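Lmaj004144AAA protein (Leishmania major, PDB 1Y63) probably transfers phosphate between nucleoside triphosphates and monophosphates as an AK6-type adenylate kinase, with an ATPase activity linked to ribosome maturation. Local coordinates at residues A[11-16]-A[103-108]; A[96-101]-A[146-151]. All coordinates share one frame; numbering follows the deposited sequence.

Interaction 1. Residues A[11-16]-A[103-108]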
loop_
_atom_site.group_PDB
_atom_site.type_symbol
_atom_site.label_atom_id
_atom_site.label_comp_id
_atom_site.label_asym_id
_atom_site.label_seq_id
_atom_site.Cartn_x
_atom_site.Cartn_y
_atom_site.Cartn_z
ATOM N N ILE A 11 10.627 1.310 11.758
ATOM C CA ILE A 11 9.411 2.037 11.386
ATOM C C ILE A 11 8.835 1.408 10.130
ATOM O O ILE A 11 9.521 1.250 9.132
ATOM C CB ILE A 11 9.683 3.531 11.146
ATOM C CG1 ILE A 11 10.299 4.165 12.407
ATOM C CG2 ILE A 11 8.400 4.248 10.731
ATOM C CD1 ILE A 11 9.347 4.250 13.564
ATOM N N ASN A 12 7.561 1.028 10.199
ATOM C CA ASN A 12 6.874 0.365 9.079
ATOM C C ASN A 12 5.710 1.209 8.602
ATOM O O ASN A 12 4.895 1.639 9.398
ATOM C CB ASN A 12 6.345 -0.996 9.489
ATOM C CG ASN A 12 7.440 -1.988 9.800
ATOM O OD1 ASN A 12 8.541 -1.897 9.268
ATOM N ND2 ASN A 12 7.135 -2.952 10.667
ATOM N N ILE A 13 5.656 1.415 7.294
ATOM C CA ILE A 13 4.586 2.169 6.631
ATOM C C ILE A 13 3.877 1.280 5.630
ATOM O O ILE A 13 4.524 0.488 4.928
ATOM C CB ILE A 13 5.184 3.375 5.870
ATOM C CG1 ILE A 13 5.981 4.273 6.826
ATOM C CG2 ILE A 13 4.085 4.151 5.110
ATOM C CD1 ILE A 13 6.743 5.333 6.074
ATOM N N LEU A 14 2.548 1.398 5.559
ATOM C CA LEU A 14 1.762 0.762 4.522
ATOM C C LEU A 14 1.239 1.831 3.594
ATOM O O LEU A 14 0.702 2.823 4.044
ATOM C CB LEU A 14 0.586 0.000 5.123
ATOM C CG LEU A 14 -0.412 -0.646 4.140
ATOM C CD1 LEU A 14 0.286 -1.669 3.261
ATOM C CD2 LEU A 14 -1.552 -1.268 4.936
ATOM N N ILE A 15 1.459 1.628 2.287
ATOM C CA ILE A 15 0.857 2.456 1.231
ATOM C C ILE A 15 -0.200 1.595 0.537
ATOM O O ILE A 15 0.101 0.524 -0.009
ATOM C CB ILE A 15 1.883 2.954 0.182
ATOM C CG1 ILE A 15 3.170 3.507 0.818
ATOM C CG2 ILE A 15 1.218 3.966 -0.736
ATOM C CD1 ILE A 15 2.998 4.658 1.730
ATOM N N THR A 16 -1.446 2.033 0.607
ATOM C CA THR A 16 -2.548 1.283 0.028
ATOM C C THR A 16 -3.432 2.238 -0.814
ATOM O O THR A 16 -3.150 3.443 -0.904
ATOM C CB THR A 16 -3.322 0.529 1.130
ATOM O OG1 THR A 16 -4.243 -0.390 0.529
ATOM C CG2 THR A 16 -4.109 1.504 2.058
ATOM N N MET A 103 2.188 3.710 10.388
ATOM C CA MET A 103 1.553 4.662 9.508
ATOM C C MET A 103 0.889 3.903 8.358
ATOM O O MET A 103 1.464 2.929 7.823
ATOM C CB MET A 103 2.582 5.662 8.949
ATOM C CG MET A 103 1.980 6.781 8.177
ATOM S SD MET A 103 3.289 7.755 7.382
ATOM C CE MET A 103 4.410 7.993 8.697
ATOM N N VAL A 104 -0.312 4.340 7.970
ATOM C CA VAL A 104 -0.993 3.785 6.800
ATOM C C VAL A 104 -1.387 4.955 5.925
ATOM O O VAL A 104 -2.025 5.879 6.392
ATOM C CB VAL A 104 -2.231 2.969 7.178
ATOM C CG1 VAL A 104 -2.978 2.484 5.952
ATOM C CG2 VAL A 104 -1.807 1.786 8.045
ATOM N N VAL A 105 -0.930 4.946 4.684
ATOM C CA VAL A 105 -1.201 6.024 3.748
ATOM C C VAL A 105 -2.123 5.492 2.695
ATOM O O VAL A 105 -1.822 4.471 2.055
ATOM C CB VAL A 105 0.096 6.499 3.070
ATOM C CG1 VAL A 105 -0.188 7.626 2.121
ATOM C CG2 VAL A 105 1.134 6.889 4.095
ATOM N N VAL A 106 -3.281 6.134 2.528
ATOM C CA VAL A 106 -4.237 5.722 1.496
ATOM C C VAL A 106 -4.194 6.773 0.394
ATOM O O VAL A 106 -4.437 7.955 0.660
ATOM C CB VAL A 106 -5.684 5.648 2.048
ATOM C CG1 VAL A 106 -6.674 5.230 0.939
ATOM C CG2 VAL A 106 -5.824 4.737 3.233
ATOM N N LEU A 107 -3.941 6.313 -0.839
ATOM C CA LEU A 107 -3.867 7.173 -2.001
ATOM C C LEU A 107 -5.189 7.185 -2.756
ATOM O O LEU A 107 -5.820 6.154 -2.926
ATOM C CB LEU A 107 -2.746 6.732 -2.941
ATOM C CG LEU A 107 -1.346 6.599 -2.314
ATOM C CD1 LEU A 107 -0.306 6.187 -3.350
ATOM C CD2 LEU A 107 -0.996 7.877 -1.659
ATOM N N HIS A 108 -5.579 8.388 -3.175
ATOM C CA HIS A 108 -6.708 8.609 -4.068
ATOM C C HIS A 108 -6.259 9.265 -5.347
ATOM O O HIS A 108 -5.242 9.963 -5.371
ATOM C CB HIS A 108 -7.741 9.494 -3.380
ATOM C CG HIS A 108 -8.576 8.762 -2.379
ATOM N ND1 HIS A 108 -9.422 7.734 -2.739
ATOM C CD2 HIS A 108 -8.726 8.925 -1.047
ATOM C CE1 HIS A 108 -10.054 7.295 -1.663
ATOM N NE2 HIS A 108 -9.662 8.011 -0.627
#
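The flat groups that join Leu14 and Thr16 to Met103, Val105 and Leu107 are peptide units, knitted into two adjacent parallel strands of a P-loop NTPase sheet. On one face of the sheet stand Ile13, Ile15, Met103 and Val105; on the other, Leu14, Thr16, Val104 and Val106. Strand 12-16 lies in the middle of the five-strand sheet and runs straight toward the nucleotide-binding loop, a textbook case of how this fold presents its phosphate-binding residues.

The parallel ladder shows in the way one residue bonds to two. Leu14 gives its N-H to Met103 O (2.9 Å) and receives Val105 N at its own O (2.8 Å), straddling Val104. Thr16 repeats the pattern around Val106, from Thr16 N to Val105 O (2.9 Å) and from Leu107 N to Thr16 O (3.0 Å). In the two outer bonds of the four the donor is tilted by about 20° from the carbonyl plane, whereas the two inner bonds run almost straight off their carbonyls.

On the face of Ile13 and Val105 the packing rests largely on Ile15. Its chi2 of -60° brings CD1 alongside Val105, at 3.7 Å from Val105 CB, while its other branch, CG2, lies 3.8 Å from Leu107 CD1. Helices roof this face: Ile13 and Met103 both touch Ile171 of helix 161-178, and Ile15 and Leu107 reach Ile30 and Met26 of helix 23-33, which begins at the ADP-binding Lys23.

On the opposite face, Leu14 CD2 lies beside Val104 CG1 at 4.1 Å. Thr16 OG1 sits anti to the backbone N (chi1 -170°) and is hydrogen-bonded to Tyr90 O, while the methyl CG2 meets Val106 CG2 at 3.8 Å.

Interaction 2. Residues A[96-101]-A[146-151]; sequences FPERWF and DAYEDD. With MN (manganese (II) ion), chain F; NA (sodium ion), chain P.
A manganese site joins Glu98, in the loop before strand 103-108, to Ala147 at the C-terminal end of helix 139-147, and is consistent with a metal holding two acceptors close. Glu98 OE2 binds the ion at 2.3 Å; Ala147 O stands farther off, 2.7 Å from the ion, a long contact. These two oxygens are only 3.2 Å apart. A chi2 of -176° sets Glu98 CD anti to CA, and CD comes 3.1 Å from Ala147 O. Glu98 CG lies 3.9 Å from Tyr148 CD1.

The other carboxylate oxygen, OE1, is served by water. One molecule donates to Glu98 OE1 at 2.6 Å and accepts from Glu149 N; a second donates both to OE1 and to Glu149 OE2. The Glu98 and Glu149 carboxylate planes are turned 79° apart.

Away from the carboxylates, the buried Tyr148 crosses obliquely to Phe96 and Phe101. Tyr148 OH lies at the edge of the Phe96 ring, 3.4 Å from Phe96 CB, and is hydrogen-bonded to Ser93 O, while Tyr148 CE1 packs 4.0 Å from Phe101 CD2.

Repulsion between the neighbouring Glu98 and Glu149 carboxylates is thus probably eased by the manganese ion and by the water that donates to both.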
loop_
_atom_site.group_PDB
_atom_site.type_symbol
_atom_site.label_atom_id
_atom_site.label_comp_id
_atom_site.label_asym_id
_atom_site.label_seq_id
_atom_site.Cartn_x
_atom_site.Cartn_y
_atom_site.Cartn_z
ATOM N N PHE A 96 -3.546 -7.426 7.232
ATOM C CA PHE A 96 -2.307 -7.323 7.998
ATOM C C PHE A 96 -2.599 -6.980 9.455
ATOM O O PHE A 96 -3.563 -6.254 9.749
ATOM C CB PHE A 96 -1.406 -6.223 7.452
ATOM C CG PHE A 96 -1.082 -6.327 5.977
ATOM C CD1 PHE A 96 -0.515 -7.466 5.441
ATOM C CD2 PHE A 96 -1.321 -5.260 5.127
ATOM C CE1 PHE A 96 -0.190 -7.538 4.098
ATOM C CE2 PHE A 96 -1.007 -5.345 3.772
ATOM C CZ PHE A 96 -0.423 -6.482 3.278
ATOM N N PRO A 97 -1.749 -7.469 10.370
ATOM C CA PRO A 97 -1.902 -7.127 11.778
ATOM C C PRO A 97 -1.532 -5.679 12.039
ATOM O O PRO A 97 -0.518 -5.190 11.549
ATOM C CB PRO A 97 -0.945 -8.070 12.488
ATOM C CG PRO A 97 0.003 -8.487 11.521
ATOM C CD PRO A 97 -0.618 -8.377 10.155
ATOM N N GLU A 98 -2.326 -5.006 12.865
ATOM C CA GLU A 98 -2.040 -3.654 13.286
ATOM C C GLU A 98 -0.692 -3.539 13.977
ATOM O O GLU A 98 -0.063 -2.500 13.906
ATOM C CB GLU A 98 -3.144 -3.113 14.186
ATOM C CG GLU A 98 -4.441 -2.846 13.512
ATOM C CD GLU A 98 -5.439 -2.211 14.468
ATOM O OE1 GLU A 98 -5.158 -1.096 14.949
ATOM O OE2 GLU A 98 -6.483 -2.845 14.757
ATOM N N ARG A 99 -0.231 -4.611 14.610
ATOM C CA ARG A 99 1.073 -4.655 15.242
ATOM C C ARG A 99 2.220 -4.192 14.323
ATOM O O ARG A 99 3.223 -3.625 14.806
ATOM C CB ARG A 99 1.330 -6.103 15.701
ATOM C CG ARG A 99 2.705 -6.384 16.257
ATOM C CD ARG A 99 2.765 -7.726 16.923
ATOM N NE ARG A 99 2.298 -8.785 16.045
ATOM C CZ ARG A 99 3.050 -9.405 15.142
ATOM N NH1 ARG A 99 4.335 -9.091 14.994
ATOM N NH2 ARG A 99 2.514 -10.326 14.363
ATOM N N TRP A 100 2.100 -4.486 13.034
ATOM C CA TRP A 100 3.204 -4.223 12.091
ATOM C C TRP A 100 3.404 -2.761 11.785
ATOM O O TRP A 100 4.537 -2.341 11.560
ATOM C CB TRP A 100 2.954 -4.927 10.776
ATOM C CG TRP A 100 3.150 -6.416 10.761
ATOM C CD1 TRP A 100 3.612 -7.213 11.761
ATOM C CD2 TRP A 100 2.884 -7.272 9.654
ATOM N NE1 TRP A 100 3.661 -8.518 11.340
ATOM C CE2 TRP A 100 3.225 -8.579 10.045
ATOM C CE3 TRP A 100 2.420 -7.049 8.348
ATOM C CZ2 TRP A 100 3.088 -9.657 9.196
ATOM C CZ3 TRP A 100 2.298 -8.122 7.506
ATOM C CH2 TRP A 100 2.613 -9.397 7.924
ATOM N N PHE A 101 2.325 -1.970 11.752
ATOM C CA PHE A 101 2.377 -0.660 11.088
ATOM C C PHE A 101 2.286 0.547 12.007
ATOM O O PHE A 101 1.459 0.591 12.933
ATOM C CB PHE A 101 1.310 -0.561 9.983
ATOM C CG PHE A 101 1.589 -1.476 8.817
ATOM C CD1 PHE A 101 2.727 -1.280 8.053
ATOM C CD2 PHE A 101 0.777 -2.539 8.525
ATOM C CE1 PHE A 101 3.034 -2.096 7.017
ATOM C CE2 PHE A 101 1.081 -3.378 7.464
ATOM C CZ PHE A 101 2.198 -3.134 6.697
ATOM N N ASP A 146 -11.269 1.073 8.656
ATOM C CA ASP A 146 -11.893 0.074 9.526
ATOM C C ASP A 146 -10.882 -0.793 10.267
ATOM O O ASP A 146 -11.193 -1.315 11.340
ATOM C CB ASP A 146 -12.846 -0.830 8.748
ATOM C CG ASP A 146 -14.181 -0.181 8.482
ATOM O OD1 ASP A 146 -14.542 0.770 9.209
ATOM O OD2 ASP A 146 -14.872 -0.623 7.539
ATOM N N ALA A 147 -9.688 -0.923 9.721
ATOM C CA ALA A 147 -8.668 -1.841 10.209
ATOM C C ALA A 147 -7.564 -1.273 11.059
ATOM O O ALA A 147 -6.865 -2.048 11.713
ATOM C CB ALA A 147 -8.058 -2.564 9.056
ATOM N N TYR A 148 -7.349 0.040 11.042
ATOM C CA TYR A 148 -6.232 0.646 11.741
ATOM C C TYR A 148 -6.767 1.807 12.543
ATOM O O TYR A 148 -7.874 2.289 12.295
ATOM C CB TYR A 148 -5.176 1.145 10.722
ATOM C CG TYR A 148 -4.584 0.002 9.926
ATOM C CD1 TYR A 148 -3.467 -0.659 10.389
ATOM C CD2 TYR A 148 -5.138 -0.403 8.723
ATOM C CE1 TYR A 148 -2.944 -1.738 9.714
ATOM C CE2 TYR A 148 -4.618 -1.488 8.032
ATOM C CZ TYR A 148 -3.508 -2.128 8.539
ATOM O OH TYR A 148 -2.992 -3.214 7.870
ATOM N N GLU A 149 -5.963 2.262 13.491
ATOM C CA GLU A 149 -6.338 3.381 14.341
ATOM C C GLU A 149 -6.340 4.681 13.543
ATOM O O GLU A 149 -5.433 4.963 12.754
ATOM C CB GLU A 149 -5.384 3.441 15.537
ATOM C CG GLU A 149 -5.488 2.187 16.437
ATOM C CD GLU A 149 -4.924 2.365 17.813
ATOM O OE1 GLU A 149 -5.342 3.326 18.488
ATOM O OE2 GLU A 149 -4.087 1.536 18.240
ATOM N N ASP A 150 -7.375 5.485 13.751
ATOM C CA ASP A 150 -7.593 6.639 12.899
ATOM C C ASP A 150 -6.392 7.587 12.908
ATOM O O ASP A 150 -6.041 8.157 11.866
ATOM C CB ASP A 150 -8.905 7.339 13.296
ATOM C CG ASP A 150 -10.150 6.473 12.971
ATOM O OD1 ASP A 150 -10.038 5.537 12.129
ATOM O OD2 ASP A 150 -11.240 6.713 13.549
ATOM N N ASP A 151 -5.708 7.691 14.037
ATOM C CA ASP A 151 -4.591 8.617 14.175
ATOM C C ASP A 151 -3.358 8.247 13.339
ATOM O O ASP A 151 -2.517 9.106 13.124
ATOM C CB ASP A 151 -4.200 8.794 15.640
ATOM C CG ASP A 151 -5.223 9.597 16.430
ATOM O OD1 ASP A 151 -6.157 10.167 15.825
ATOM O OD2 ASP A 151 -5.084 9.658 17.663
HETATM MN MN MN F . -8.167 -3.680 13.423
HETATM NA NA NA P . -17.331 0.133 9.259
HETATM O O HOH W 1 -5.498 -4.598 10.633
HETATM O O HOH W 2 -3.497 0.712 13.971
HETATM O O HOH W 3 -4.042 -1.116 17.429
HETATM O O HOH W 4 -7.516 -4.668 12.926
#

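Interactions 1 and 2 are interlocked along the chain: their segments come in the order 11-16, 96-101, 103-108, 146-151, so the segments of the two contacts alternate. Their centres lie about 10 Å apart, and they touch directly. Interaction 1 is the buried heart of the parallel sheet, and interaction 2 packs against the face that carries Leu14 and Val104, where Val104 CG2 meets Tyr148 CD1 at 3.8 Å. A probable hydrogen bond from Asn12 ND2 to Trp100 O (2.8 Å) adds a polar tie, while Asn12 OD1 is hydrogen-bonded to His86 ND1. The loop 96-101 and the end of helix 139-147 are thereby fitted onto the same strands that lead toward the nucleotide.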